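Local structure of KLLA0E08119p (Kluyveromyces lactis, 3VA7) at residues Tyr863-Thr877 / Tyr911-Val923. The protein probably carboxylates urea to urea-1-carboxylate with ATP, hydrogencarbonate and biotin and, in the full-length protein, probably hydrolyses that product to ammonium and carbon dioxide. Sequence-based numbering, arbitrary orientation.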
# COMPACT_ATOMS: atom_id res chain seq x y z
N TYR A 863 4.19 -32.90 -5.41
CA TYR A 863 5.61 -33.04 -5.20
C TYR A 863 6.32 -33.07 -6.56
O TYR A 863 7.40 -32.47 -6.74
CB TYR A 863 5.97 -34.24 -4.36
CG TYR A 863 7.41 -34.17 -3.98
CD1 TYR A 863 7.92 -33.08 -3.27
CD2 TYR A 863 8.31 -35.18 -4.40
CE1 TYR A 863 9.26 -33.01 -2.96
CE2 TYR A 863 9.67 -35.12 -4.07
CZ TYR A 863 10.13 -34.04 -3.36
OH TYR A 863 11.49 -33.98 -3.05
N ARG A 864 5.65 -33.66 -7.54
CA ARG A 864 6.20 -33.81 -8.86
C ARG A 864 6.45 -32.47 -9.54
O ARG A 864 7.48 -32.29 -10.24
CB ARG A 864 5.30 -34.71 -9.72
CG ARG A 864 5.70 -34.81 -11.17
CD ARG A 864 5.04 -36.01 -11.78
NE ARG A 864 5.79 -36.39 -12.97
CZ ARG A 864 6.67 -37.40 -13.07
NH1 ARG A 864 6.93 -38.24 -12.06
NH2 ARG A 864 7.32 -37.55 -14.23
N ILE A 865 5.51 -31.54 -9.32
CA ILE A 865 5.63 -30.19 -9.89
C ILE A 865 6.85 -29.56 -9.24
O ILE A 865 7.66 -28.85 -9.88
CB ILE A 865 4.39 -29.34 -9.59
CG1 ILE A 865 3.16 -29.94 -10.30
CG2 ILE A 865 4.63 -27.81 -9.86
CD1 ILE A 865 1.89 -29.43 -9.68
N ASN A 866 7.02 -29.87 -7.96
CA ASN A 866 8.15 -29.32 -7.31
C ASN A 866 9.45 -29.88 -7.98
O ASN A 866 10.46 -29.16 -8.11
CB ASN A 866 8.05 -29.58 -5.83
CG ASN A 866 9.35 -29.70 -5.21
OD1 ASN A 866 9.86 -28.78 -4.57
ND2 ASN A 866 9.95 -30.86 -5.40
N ARG A 867 9.39 -31.12 -8.46
CA ARG A 867 10.58 -31.81 -8.99
C ARG A 867 10.85 -31.30 -10.44
O ARG A 867 11.99 -31.05 -10.80
CB ARG A 867 10.41 -33.35 -8.93
CG ARG A 867 10.77 -34.09 -7.64
CD ARG A 867 11.25 -33.16 -6.47
NE ARG A 867 12.69 -33.07 -6.31
CZ ARG A 867 13.36 -32.11 -5.66
NH1 ARG A 867 12.73 -31.06 -5.08
NH2 ARG A 867 14.70 -32.18 -5.61
N LEU A 868 9.81 -31.14 -11.26
CA LEU A 868 9.94 -30.49 -12.56
C LEU A 868 10.66 -29.14 -12.44
O LEU A 868 11.60 -28.90 -13.16
CB LEU A 868 8.57 -30.33 -13.27
CG LEU A 868 8.70 -29.73 -14.67
CD1 LEU A 868 9.61 -30.61 -15.50
CD2 LEU A 868 7.36 -29.60 -15.43
N ILE A 869 10.24 -28.31 -11.49
CA ILE A 869 10.82 -27.00 -11.30
C ILE A 869 12.26 -27.21 -10.99
O ILE A 869 13.12 -26.47 -11.47
CB ILE A 869 10.11 -26.20 -10.14
CG1 ILE A 869 8.69 -25.72 -10.57
CG2 ILE A 869 10.97 -25.04 -9.66
CD1 ILE A 869 7.82 -25.27 -9.45
N HIS A 870 12.54 -28.23 -10.18
CA HIS A 870 13.90 -28.51 -9.77
C HIS A 870 14.76 -28.94 -10.97
O HIS A 870 15.91 -28.56 -11.07
CB HIS A 870 13.90 -29.54 -8.64
CG HIS A 870 15.24 -30.12 -8.35
ND1 HIS A 870 16.17 -29.47 -7.56
CD2 HIS A 870 15.81 -31.29 -8.73
CE1 HIS A 870 17.26 -30.23 -7.46
NE2 HIS A 870 17.06 -31.34 -8.16
N GLN A 871 14.19 -29.68 -11.91
CA GLN A 871 14.89 -30.10 -13.07
C GLN A 871 15.25 -28.96 -14.00
O GLN A 871 16.28 -29.03 -14.71
CB GLN A 871 14.05 -31.09 -13.86
CG GLN A 871 14.13 -32.51 -13.36
CD GLN A 871 15.56 -32.97 -13.12
OE1 GLN A 871 15.79 -33.81 -12.26
NE2 GLN A 871 16.55 -32.39 -13.85
N VAL A 872 14.40 -27.94 -14.06
CA VAL A 872 14.73 -26.76 -14.83
C VAL A 872 15.85 -25.99 -14.13
O VAL A 872 16.71 -25.41 -14.79
CB VAL A 872 13.47 -25.91 -15.09
CG1 VAL A 872 13.79 -24.60 -15.79
CG2 VAL A 872 12.46 -26.70 -15.91
N GLU A 873 15.90 -25.98 -12.81
CA GLU A 873 16.97 -25.21 -12.16
C GLU A 873 18.32 -25.87 -12.36
O GLU A 873 19.34 -25.20 -12.51
CB GLU A 873 16.71 -24.99 -10.66
CG GLU A 873 15.59 -23.95 -10.33
CD GLU A 873 15.21 -23.99 -8.84
OE1 GLU A 873 14.43 -24.91 -8.41
OE2 GLU A 873 15.69 -23.10 -8.08
N ARG A 874 18.30 -27.19 -12.35
CA ARG A 874 19.44 -28.03 -12.50
C ARG A 874 20.04 -27.88 -13.91
O ARG A 874 21.25 -27.81 -14.06
CB ARG A 874 18.95 -29.43 -12.34
CG ARG A 874 19.93 -30.43 -11.75
CD ARG A 874 19.29 -31.82 -11.85
NE ARG A 874 20.32 -32.78 -12.12
CZ ARG A 874 20.36 -33.61 -13.17
NH1 ARG A 874 19.39 -33.66 -14.11
NH2 ARG A 874 21.40 -34.42 -13.23
N HIS A 875 19.21 -27.84 -14.95
CA HIS A 875 19.73 -27.61 -16.28
C HIS A 875 20.00 -26.15 -16.51
O HIS A 875 20.55 -25.79 -17.53
CB HIS A 875 18.75 -28.08 -17.33
CG HIS A 875 18.63 -29.55 -17.37
ND1 HIS A 875 19.32 -30.33 -18.28
CD2 HIS A 875 17.94 -30.40 -16.58
CE1 HIS A 875 19.03 -31.60 -18.05
NE2 HIS A 875 18.18 -31.67 -17.04
N GLN A 876 19.57 -25.30 -15.59
CA GLN A 876 19.80 -23.87 -15.73
C GLN A 876 19.30 -23.40 -17.11
O GLN A 876 19.86 -22.52 -17.70
CB GLN A 876 21.31 -23.54 -15.56
CG GLN A 876 21.99 -24.02 -14.28
CD GLN A 876 23.55 -23.86 -14.31
OE1 GLN A 876 24.28 -24.38 -15.23
NE2 GLN A 876 24.07 -23.14 -13.31
N THR A 877 18.19 -23.96 -17.58
CA THR A 877 17.75 -23.67 -18.90
C THR A 877 17.73 -22.21 -19.21
O THR A 877 17.12 -21.47 -18.49
CB THR A 877 16.30 -24.15 -19.13
OG1 THR A 877 16.13 -25.49 -18.66
CG2 THR A 877 15.93 -24.03 -20.65
N TYR A 911 13.14 -33.16 -19.82
CA TYR A 911 13.42 -33.09 -18.38
C TYR A 911 12.35 -33.91 -17.63
O TYR A 911 12.59 -34.39 -16.50
CB TYR A 911 13.35 -31.67 -17.82
CG TYR A 911 14.21 -30.61 -18.47
CD1 TYR A 911 13.80 -29.27 -18.44
CD2 TYR A 911 15.45 -30.92 -19.07
CE1 TYR A 911 14.53 -28.32 -18.98
CE2 TYR A 911 16.20 -29.95 -19.63
CZ TYR A 911 15.74 -28.63 -19.60
OH TYR A 911 16.45 -27.61 -20.18
N GLU A 912 11.17 -34.07 -18.25
CA GLU A 912 10.10 -34.79 -17.57
C GLU A 912 10.50 -36.20 -17.23
O GLU A 912 10.07 -36.71 -16.19
CB GLU A 912 8.81 -34.81 -18.38
CG GLU A 912 7.67 -35.63 -17.74
CD GLU A 912 7.04 -34.98 -16.51
OE1 GLU A 912 7.10 -33.77 -16.35
OE2 GLU A 912 6.44 -35.70 -15.70
N SER A 913 11.31 -36.85 -18.08
CA SER A 913 11.75 -38.24 -17.83
C SER A 913 12.89 -38.31 -16.83
O SER A 913 13.29 -39.40 -16.42
CB SER A 913 12.14 -38.92 -19.13
OG SER A 913 13.35 -38.35 -19.67
N GLU A 914 13.42 -37.15 -16.41
CA GLU A 914 14.50 -37.15 -15.47
C GLU A 914 14.01 -37.06 -14.05
O GLU A 914 14.81 -37.18 -13.11
CB GLU A 914 15.48 -36.01 -15.78
CG GLU A 914 16.22 -36.19 -17.10
CD GLU A 914 16.91 -34.93 -17.65
OE1 GLU A 914 17.36 -34.06 -16.84
OE2 GLU A 914 17.02 -34.85 -18.94
N ILE A 915 12.73 -36.81 -13.85
CA ILE A 915 12.19 -36.66 -12.50
C ILE A 915 12.21 -38.06 -11.84
O ILE A 915 11.62 -38.99 -12.37
CB ILE A 915 10.74 -36.07 -12.58
CG1 ILE A 915 10.80 -34.59 -13.01
CG2 ILE A 915 9.93 -36.33 -11.27
CD1 ILE A 915 9.51 -34.03 -13.66
N GLN A 916 12.92 -38.20 -10.73
CA GLN A 916 12.90 -39.50 -10.00
C GLN A 916 12.51 -39.23 -8.56
O GLN A 916 13.15 -38.41 -7.86
CB GLN A 916 14.26 -40.31 -9.98
CG GLN A 916 15.31 -40.09 -11.10
CD GLN A 916 15.16 -41.00 -12.41
OE1 GLN A 916 14.04 -41.31 -12.86
NE2 GLN A 916 16.30 -41.34 -13.03
N PHE A 917 11.50 -39.96 -8.08
CA PHE A 917 11.21 -39.92 -6.63
C PHE A 917 10.31 -41.09 -6.26
O PHE A 917 9.72 -41.73 -7.13
CB PHE A 917 10.62 -38.55 -6.16
CG PHE A 917 9.23 -38.32 -6.63
CD1 PHE A 917 8.14 -38.65 -5.83
CD2 PHE A 917 8.99 -37.84 -7.91
CE1 PHE A 917 6.84 -38.47 -6.30
CE2 PHE A 917 7.69 -37.66 -8.35
CZ PHE A 917 6.63 -37.98 -7.55
N ASP A 918 10.24 -41.38 -4.97
CA ASP A 918 9.35 -42.47 -4.52
C ASP A 918 8.24 -41.93 -3.61
O ASP A 918 8.32 -40.81 -3.05
CB ASP A 918 10.14 -43.59 -3.82
CG ASP A 918 10.81 -43.13 -2.53
OD1 ASP A 918 11.59 -43.89 -1.96
OD2 ASP A 918 10.60 -41.99 -2.06
N LYS A 919 7.22 -42.77 -3.45
CA LYS A 919 6.05 -42.47 -2.63
C LYS A 919 6.45 -41.93 -1.23
O LYS A 919 5.68 -41.21 -0.61
CB LYS A 919 5.06 -43.65 -2.62
CG LYS A 919 5.40 -44.80 -1.68
CD LYS A 919 4.75 -46.14 -2.10
CE LYS A 919 5.52 -47.37 -1.49
NZ LYS A 919 5.88 -47.23 -0.01
N ASN A 920 7.69 -42.17 -0.79
CA ASN A 920 8.10 -41.76 0.57
C ASN A 920 8.71 -40.39 0.76
O ASN A 920 9.41 -40.18 1.77
CB ASN A 920 9.04 -42.80 1.22
CG ASN A 920 8.43 -44.21 1.24
OD1 ASN A 920 7.33 -44.45 0.72
ND2 ASN A 920 9.17 -45.14 1.81
N TRP A 921 8.43 -39.46 -0.16
CA TRP A 921 9.06 -38.13 -0.14
C TRP A 921 8.75 -37.29 1.12
O TRP A 921 7.75 -37.54 1.80
CB TRP A 921 8.70 -37.37 -1.40
CG TRP A 921 7.22 -37.24 -1.69
CD1 TRP A 921 6.43 -38.09 -2.45
CD2 TRP A 921 6.35 -36.17 -1.27
NE1 TRP A 921 5.14 -37.61 -2.50
CE2 TRP A 921 5.06 -36.44 -1.79
CE3 TRP A 921 6.53 -35.02 -0.49
CZ2 TRP A 921 3.96 -35.62 -1.55
CZ3 TRP A 921 5.43 -34.19 -0.24
CH2 TRP A 921 4.16 -34.49 -0.79
N ASN A 922 9.59 -36.31 1.43
CA ASN A 922 9.24 -35.31 2.42
C ASN A 922 9.59 -33.88 2.01
O ASN A 922 10.32 -33.69 1.07
CB ASN A 922 9.83 -35.64 3.78
CG ASN A 922 11.32 -35.87 3.74
OD1 ASN A 922 11.75 -37.00 3.58
ND2 ASN A 922 12.11 -34.80 3.88
N VAL A 923 9.02 -32.89 2.68
CA VAL A 923 9.24 -31.46 2.37
C VAL A 923 9.18 -30.66 3.65
O VAL A 923 8.49 -31.02 4.58
CB VAL A 923 8.13 -30.86 1.43
CG1 VAL A 923 8.39 -31.14 0.05
CG2 VAL A 923 6.76 -31.40 1.79
O HOH W 1 9.33 -40.57 -11.21
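Within the carboxyltransferase part of urea carboxylase, helix 859-875 packs along the connection that leaves helix 901-912 and enters strand 922-934, with aromatic groups toward both ends of the contact and a salt bridge between them. Y863 lies in an offset stack on the five-membered ring of W921, the planes 4° apart, and its CB sits 3.6 Å from the centroid of the indole six-membered ring. The same tyrosine turns its edge onto a face of F917, the centroids 5.4 Å apart in a T-shaped pair. N860 holds W921 NE1, and H1109 stacks on the indole. R864, with CG anti to its amide nitrogen (chi1 173°) and the chain extended to NE, grips E912 side-on: NE (2.9 Å) and NH2 both donate to OE2, which lies in the guanidinium plane. I915 CG2 lies over the rim of one guanidinium face, 3.6 Å from R864 NH1, while Y852 binds E912 OE1. Replacing this arginine by alanine would probably leave E912 OE2 without its countercharge and open a gap over I915 CG2. Farther along, the H875 ring stacks face-to-face on Y911, centroids 4.1 Å apart, and H875 NE2 donates a hydrogen bond to the syn lone pair of E914 OE1. A hydrogen bond of 2.6 Å joins Y911 OH and T877 OG1. Ring stacking thus ties the helix to the connection near Y863 and again near H875, with the buried charge of E912 probably balanced by R864.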